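Local coordinates for protein 2-oxoadipate dioxygenase/decarboxylase (Pseudomonas putida, PDB 6W1G) that uses iron(II) and molecular oxygen to decarboxylate and hydroxylate 2-oxoadipate, giving D-2-hydroxyglutarate in the breakdown of D-lysine, at residues 47-50 with 51-54; 82-85 with 86-90; 308-311 with 312-316. All blocks are in the same frame, centred on the assembly; numbering follows the deposited sequence.

Contact 1 (47-50 with 51-54)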
loop_
_atom_site.group_PDB
_atom_site.type_symbol
_atom_site.label_atom_id
_atom_site.label_comp_id
_atom_site.label_asym_id
_atom_site.label_seq_id
_atom_site.Cartn_x
_atom_site.Cartn_y
_atom_site.Cartn_z
ATOM N N ALA A 47 -12.781 7.794 -19.605
ATOM C CA ALA A 47 -13.527 8.289 -20.760
ATOM C C ALA A 47 -12.629 9.086 -21.692
ATOM O O ALA A 47 -12.828 9.080 -22.916
ATOM C CB ALA A 47 -14.647 9.202 -20.270
ATOM N N GLN A 48 -11.671 9.824 -21.140
ATOM C CA GLN A 48 -10.827 10.725 -21.904
ATOM C C GLN A 48 -9.552 10.090 -22.431
ATOM O O GLN A 48 -8.973 10.627 -23.384
ATOM C CB GLN A 48 -10.438 11.934 -21.039
ATOM C CG GLN A 48 -11.602 12.792 -20.642
ATOM C CD GLN A 48 -11.242 13.968 -19.764
ATOM O OE1 GLN A 48 -10.078 14.176 -19.383
ATOM N NE2 GLN A 48 -12.246 14.741 -19.417
ATOM N N GLN A 49 -9.142 8.953 -21.885
ATOM C CA GLN A 49 -7.865 8.327 -22.215
ATOM C C GLN A 49 -8.035 6.868 -22.562
ATOM O O GLN A 49 -7.868 5.994 -21.696
ATOM C CB GLN A 49 -6.891 8.493 -21.060
ATOM C CG GLN A 49 -6.600 9.941 -20.790
ATOM C CD GLN A 49 -5.572 10.134 -19.715
ATOM O OE1 GLN A 49 -4.496 9.510 -19.744
ATOM N NE2 GLN A 49 -5.897 10.978 -18.734
ATOM N N PRO A 50 -8.369 6.577 -23.824
ATOM C CA PRO A 50 -8.607 5.184 -24.212
ATOM C C PRO A 50 -7.437 4.266 -23.961
ATOM O O PRO A 50 -7.650 3.075 -23.718
ATOM C CB PRO A 50 -8.924 5.295 -25.710
ATOM C CG PRO A 50 -9.494 6.666 -25.866
ATOM C CD PRO A 50 -8.795 7.539 -24.870
ATOM N N GLU A 51 -6.202 4.767 -23.991
ATOM C CA GLU A 51 -5.069 3.889 -23.723
ATOM C C GLU A 51 -5.042 3.439 -22.272
ATOM O O GLU A 51 -4.645 2.305 -21.992
ATOM C CB GLU A 51 -3.756 4.572 -24.071
ATOM C CG GLU A 51 -2.670 3.625 -24.518
ATOM C CD GLU A 51 -1.524 4.359 -25.201
ATOM O OE1 GLU A 51 -0.978 5.266 -24.553
ATOM O OE2 GLU A 51 -1.181 4.055 -26.366
ATOM N N VAL A 52 -5.452 4.315 -21.341
ATOM C CA VAL A 52 -5.570 3.934 -19.936
ATOM C C VAL A 52 -6.686 2.920 -19.756
ATOM O O VAL A 52 -6.520 1.892 -19.088
ATOM C CB VAL A 52 -5.733 5.164 -19.032
ATOM C CG1 VAL A 52 -6.032 4.728 -17.616
ATOM C CG2 VAL A 52 -4.463 6.031 -19.115
ATOM N N ALA A 53 -7.857 3.183 -20.346
ATOM C CA ALA A 53 -8.948 2.227 -20.278
ATOM C C ALA A 53 -8.507 0.853 -20.791
ATOM O O ALA A 53 -8.837 -0.161 -20.188
ATOM C CB ALA A 53 -10.163 2.742 -21.043
ATOM N N GLU A 54 -7.799 0.824 -21.918
ATOM C CA GLU A 54 -7.338 -0.452 -22.456
ATOM C C GLU A 54 -6.344 -1.115 -21.526
ATOM O O GLU A 54 -6.417 -2.321 -21.322
ATOM C CB GLU A 54 -6.708 -0.234 -23.823
ATOM C CG GLU A 54 -7.725 -0.421 -24.967
ATOM C CD GLU A 54 -8.402 -1.815 -24.980
ATOM O OE1 GLU A 54 -7.758 -2.821 -25.397
ATOM O OE2 GLU A 54 -9.569 -1.930 -24.543
#

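Contact 2 (82-85 with 86-90)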
loop_
_atom_site.group_PDB
_atom_site.type_symbol
_atom_site.label_atom_id
_atom_site.label_comp_id
_atom_site.label_asym_id
_atom_site.label_seq_id
_atom_site.Cartn_x
_atom_site.Cartn_y
_atom_site.Cartn_z
ATOM N N ALA A 82 3.293 -10.100 15.677
ATOM C CA ALA A 82 3.194 -11.512 15.325
ATOM C C ALA A 82 1.753 -11.962 15.230
ATOM O O ALA A 82 1.387 -12.734 14.344
ATOM C CB ALA A 82 3.948 -12.363 16.358
ATOM N N THR A 83 0.902 -11.470 16.141
ATOM C CA THR A 83 -0.489 -11.890 16.102
ATOM C C THR A 83 -1.224 -11.261 14.936
ATOM O O THR A 83 -2.065 -11.909 14.288
ATOM C CB THR A 83 -1.147 -11.540 17.440
ATOM O OG1 THR A 83 -0.466 -12.216 18.496
ATOM C CG2 THR A 83 -2.568 -12.029 17.442
ATOM N N ILE A 84 -0.912 -9.991 14.640
ATOM C CA ILE A 84 -1.553 -9.394 13.495
ATOM C C ILE A 84 -1.157 -10.067 12.185
ATOM O O ILE A 84 -1.992 -10.169 11.279
ATOM C CB ILE A 84 -1.371 -7.885 13.524
ATOM C CG1 ILE A 84 -2.675 -7.296 13.026
ATOM C CG2 ILE A 84 -0.229 -7.483 12.889
ATOM C CD1 ILE A 84 -2.806 -5.903 13.397
ATOM N N ALA A 85 0.064 -10.610 12.080
ATOM C CA ALA A 85 0.394 -11.404 10.909
ATOM C C ALA A 85 -0.521 -12.601 10.784
ATOM O O ALA A 85 -0.949 -12.962 9.681
ATOM C CB ALA A 85 1.842 -11.850 10.982
ATOM N N ARG A 86 -0.829 -13.261 11.912
ATOM C CA ARG A 86 -1.747 -14.401 11.881
ATOM C C ARG A 86 -3.155 -13.980 11.483
ATOM O O ARG A 86 -3.851 -14.686 10.766
ATOM C CB ARG A 86 -1.773 -15.113 13.234
ATOM C CG ARG A 86 -0.450 -15.735 13.596
ATOM C CD ARG A 86 -0.482 -16.234 15.047
ATOM N NE ARG A 86 -1.493 -17.268 15.244
ATOM C CZ ARG A 86 -2.333 -17.328 16.261
ATOM N NH1 ARG A 86 -2.316 -16.402 17.222
ATOM N NH2 ARG A 86 -3.216 -18.322 16.303
ATOM N N LEU A 87 -3.611 -12.829 11.992
ATOM C CA LEU A 87 -4.898 -12.271 11.617
ATOM C C LEU A 87 -4.976 -12.039 10.113
ATOM O O LEU A 87 -5.945 -12.439 9.449
ATOM C CB LEU A 87 -5.110 -10.962 12.395
ATOM C CG LEU A 87 -6.464 -10.283 12.294
ATOM C CD1 LEU A 87 -6.757 -9.456 13.553
ATOM C CD2 LEU A 87 -6.548 -9.423 11.057
ATOM N N PHE A 88 -3.958 -11.384 9.566
ATOM C CA PHE A 88 -3.965 -11.096 8.144
ATOM C C PHE A 88 -3.797 -12.342 7.283
ATOM O O PHE A 88 -4.311 -12.371 6.161
ATOM C CB PHE A 88 -2.898 -10.036 7.832
ATOM C CG PHE A 88 -3.206 -8.659 8.327
ATOM C CD1 PHE A 88 -4.444 -8.117 8.178
ATOM C CD2 PHE A 88 -2.206 -7.890 8.905
ATOM C CE1 PHE A 88 -4.701 -6.826 8.616
ATOM C CE2 PHE A 88 -2.471 -6.642 9.337
ATOM C CZ PHE A 88 -3.714 -6.118 9.208
ATOM N N ALA A 89 -3.153 -13.370 7.798
ATOM C CA ALA A 89 -3.022 -14.606 7.042
ATOM C C ALA A 89 -4.373 -15.279 6.811
ATOM O O ALA A 89 -4.550 -15.934 5.785
ATOM C CB ALA A 89 -2.052 -15.563 7.759
ATOM N N VAL A 90 -5.347 -15.086 7.706
ATOM C CA VAL A 90 -6.708 -15.596 7.478
ATOM C C VAL A 90 -7.254 -15.062 6.172
ATOM O O VAL A 90 -8.044 -15.709 5.480
ATOM C CB VAL A 90 -7.631 -15.217 8.664
ATOM C CG1 VAL A 90 -9.070 -15.598 8.356
ATOM C CG2 VAL A 90 -7.130 -15.898 9.919
HETATM O O HOH W 1 -0.173 -14.865 18.160
#

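Contact 3 (308-311 with 312-316)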
loop_
_atom_site.group_PDB
_atom_site.type_symbol
_atom_site.label_atom_id
_atom_site.label_comp_id
_atom_site.label_asym_id
_atom_site.label_seq_id
_atom_site.Cartn_x
_atom_site.Cartn_y
_atom_site.Cartn_z
ATOM N N GLN A 308 17.157 1.518 -8.917
ATOM C CA GLN A 308 18.411 2.255 -8.824
ATOM C C GLN A 308 18.335 3.587 -9.558
ATOM O O GLN A 308 18.794 4.613 -9.042
ATOM C CB GLN A 308 19.508 1.379 -9.408
ATOM C CG GLN A 308 19.823 0.168 -8.535
ATOM C CD GLN A 308 20.740 -0.856 -9.184
ATOM O OE1 GLN A 308 21.367 -0.601 -10.210
ATOM N NE2 GLN A 308 20.813 -2.039 -8.576
ATOM N N LEU A 309 17.727 3.597 -10.743
ATOM C CA LEU A 309 17.577 4.839 -11.493
ATOM C C LEU A 309 16.641 5.811 -10.775
ATOM O O LEU A 309 16.954 6.996 -10.628
ATOM C CB LEU A 309 17.118 4.499 -12.911
ATOM C CG LEU A 309 16.957 5.700 -13.821
ATOM C CD1 LEU A 309 18.259 6.521 -13.991
ATOM C CD2 LEU A 309 16.430 5.237 -15.179
ATOM N N TYR A 310 15.501 5.311 -10.283
ATOM C CA TYR A 310 14.586 6.124 -9.508
ATOM C C TYR A 310 15.301 6.784 -8.337
ATOM O O TYR A 310 15.162 8.000 -8.090
ATOM C CB TYR A 310 13.444 5.189 -9.012
ATOM C CG TYR A 310 12.450 5.934 -8.158
ATOM C CD1 TYR A 310 11.375 6.586 -8.740
ATOM C CD2 TYR A 310 12.593 6.016 -6.773
ATOM C CE1 TYR A 310 10.498 7.313 -7.985
ATOM C CE2 TYR A 310 11.700 6.755 -6.006
ATOM C CZ TYR A 310 10.654 7.404 -6.626
ATOM O OH TYR A 310 9.746 8.132 -5.884
ATOM N N ASP A 311 15.997 5.979 -7.545
ATOM C CA ASP A 311 16.632 6.513 -6.344
ATOM C C ASP A 311 17.650 7.584 -6.719
ATOM O O ASP A 311 17.770 8.613 -6.037
ATOM C CB ASP A 311 17.284 5.371 -5.556
ATOM C CG ASP A 311 16.274 4.329 -5.007
ATOM O OD1 ASP A 311 15.046 4.560 -5.061
ATOM O OD2 ASP A 311 16.736 3.271 -4.516
ATOM N N LYS A 312 18.381 7.369 -7.821
ATOM C CA LYS A 312 19.416 8.313 -8.226
ATOM C C LYS A 312 18.814 9.660 -8.599
ATOM O O LYS A 312 19.323 10.713 -8.219
ATOM C CB LYS A 312 20.187 7.758 -9.421
ATOM C CG LYS A 312 21.335 8.609 -9.934
ATOM C CD LYS A 312 22.000 7.904 -11.087
ATOM C CE LYS A 312 21.322 8.257 -12.393
ATOM N NZ LYS A 312 22.314 8.842 -13.341
ATOM N N LEU A 313 17.739 9.629 -9.378
ATOM C CA LEU A 313 17.132 10.870 -9.833
ATOM C C LEU A 313 16.412 11.588 -8.701
ATOM O O LEU A 313 16.388 12.826 -8.658
ATOM C CB LEU A 313 16.200 10.584 -10.999
ATOM C CG LEU A 313 16.886 9.880 -12.175
ATOM C CD1 LEU A 313 15.899 9.556 -13.258
ATOM C CD2 LEU A 313 18.065 10.682 -12.763
ATOM N N LEU A 314 15.799 10.835 -7.786
ATOM C CA LEU A 314 15.178 11.463 -6.625
ATOM C C LEU A 314 16.234 12.110 -5.741
ATOM O O LEU A 314 16.064 13.251 -5.294
ATOM C CB LEU A 314 14.329 10.424 -5.893
ATOM C CG LEU A 314 13.605 11.078 -4.718
ATOM C CD1 LEU A 314 12.593 12.137 -5.087
ATOM C CD2 LEU A 314 12.933 9.962 -3.911
ATOM N N ASP A 315 17.339 11.407 -5.486
ATOM C CA ASP A 315 18.444 11.999 -4.729
ATOM C C ASP A 315 18.967 13.278 -5.384
ATOM O O ASP A 315 19.232 14.267 -4.694
ATOM C CB ASP A 315 19.561 10.970 -4.561
ATOM C CG ASP A 315 19.191 9.836 -3.610
ATOM O OD1 ASP A 315 19.940 8.839 -3.582
ATOM O OD2 ASP A 315 18.166 9.936 -2.904
ATOM N N ALA A 316 19.108 13.286 -6.709
ATOM C CA ALA A 316 19.618 14.470 -7.388
ATOM C C ALA A 316 18.663 15.643 -7.257
ATOM O O ALA A 316 19.109 16.787 -7.112
ATOM C CB ALA A 316 19.899 14.156 -8.856
#

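Contact 1 (47-50 with 51-54)
Gln49 touches Val52 and Ala53 at a helix-to-helix junction: helix 29-48 gives out just before Gln49, and Gln49 is itself the N-cap residue of helix 50-59, with Pro50 as the first residue of the new helix. Its backbone leaves the helical region, which breaks the first helix and turns the carbonyl onto the first turn of the second. That oxygen takes two N-H groups. Ala53 N makes the straight bond to Gln49 O, 3.1 Å at 168° and in the carbonyl plane, whereas Val52 N reaches the same oxygen with a weak, strongly bent one.

The side chain of Gln49 runs alongside that of Val52. Gln49 CB sits 4.0 Å from Val52 CG2. From there CG stands anti to the carbonyl carbon (chi1 -62°) and the chain continues extended, so the amide travels beside the valine and its OE1 comes to 3.5 Å from the same Val52 CG2, a van der Waals touch between an oxygen and a methyl.

One residue on, Pro50 O receives Glu54 N at 2.9 Å. The proline ring suits this first turn, where no amide hydrogen is needed from it. Glu54 bends at chi2 and turns its carboxylate to a salt bridge with Arg57; nearer the backbone, the helical turn places Glu54 CB 3.4 Å from Pro50 O.

Contact 2 (82-85 with 86-90)
Arg86 reaches back to Thr83 through a water, one turn earlier on helix 78-90. Arg86 N gives Ala82 O a weak bond of 3.3 Å, and Arg86 CG comes to 3.6 Å from Ala82 O. With CG anti to the carbonyl carbon (chi1 -64°), the chain runs back toward the helix start and then bends at chi3. Arg86 NH1 gives a hydrogen to the water at 2.8 Å, and the water in turn donates to Thr83 OG1 at 2.7 Å. The bridge therefore has a defined direction. Its two ends have further partners, Glu79 O for the threonine hydroxyl and Glu169, in a salt bridge, for Arg86 NE.

Leu87 N bonds Thr83 O at 2.9 Å, while its CB rests against Ile84 O. Phe88 follows with a straight amide bond to Ile84 O (166°), and its side chain lies beside that of Ile84, both pointing the same way. Phe88 CE2 meets Ile84 CG1 at 3.8 Å, and Phe88 CD2 comes to 3.3 Å from Ile84 O, so the same carbonyl meets both the amide and the ring of one residue. Ala89 N closes on Ala85 O at 2.9 Å with a more bent bond, its methyl against the same oxygen.

Among its neighbours the helix is covered on two sides: Thr83, Arg86, Leu87 and Val90 pack on helix 159-171 or 176-188, whereas Phe88 lies on Val128 and Thr130 of strand 127-133 and meets the ring of Phe113 on strand 108-114.

Contact 3 (308-311 with 312-316)
Lys312, Leu313, Leu314 and Asp315 each send their amide N to the carbonyl O four residues back, Gln308 to Asp311, in regular alpha-helical bonds within helix 304-321, such as Leu314 N to Tyr310 O at 2.9 Å. The side chains then pair along the same spacing. Leu309 and Leu313 cross obliquely, Leu309 CD1 to Leu313 CD1 at 3.9 Å. Leu309 CD1 also lies 3.9 Å from Lys312 CE, where the lysine chain bends at chi3 and chi4, which carries NZ to a salt bridge with Glu343.

Tyr310 and Leu314 lie side by side, each with CG anti to the backbone N, and Tyr310 CE2 is 4.0 Å from Leu314 CD2. Beyond them, Asp315 folds its carboxylate back over the preceding turn, with Asp315 CG 3.1 Å from Asp311 O.

The helix is thus amphipathic. Tyr310, Leu313 and Leu314 join it to Tyr333, Leu337 and Phe341 of helix 330-341, and Leu309 reaches Glu343 and Phe344 in the loop that follows, where Lys312 adds its ionic tie. Asp315 OD1 lies 3.3 Å from Asp311 O, acceptor against acceptor, a mildly unfavourable approach that the bond from Asp315 N to the same Asp311 O probably offsets.

In the fold
From the N terminus the chain meets contact 1 first, at the surface, where helix 29-48 hands over to helix 50-59. Contact 2 follows on helix 78-90, next after strand 69-75, whose His70 binds the metal; that helix lies between the five-stranded sheet and helices 159-171 and 176-188. Contact 3 comes much later, on helix 304-321, soon after strand 288-298 with the metal ligand Glu294, and joins helix 330-341. Each contact lies within one unbroken run of chain, so they stand in series, none nested or crossing. None touches another: contacts 2 and 3, their centres 35 Å apart, lie on opposite sides of the chain's centre.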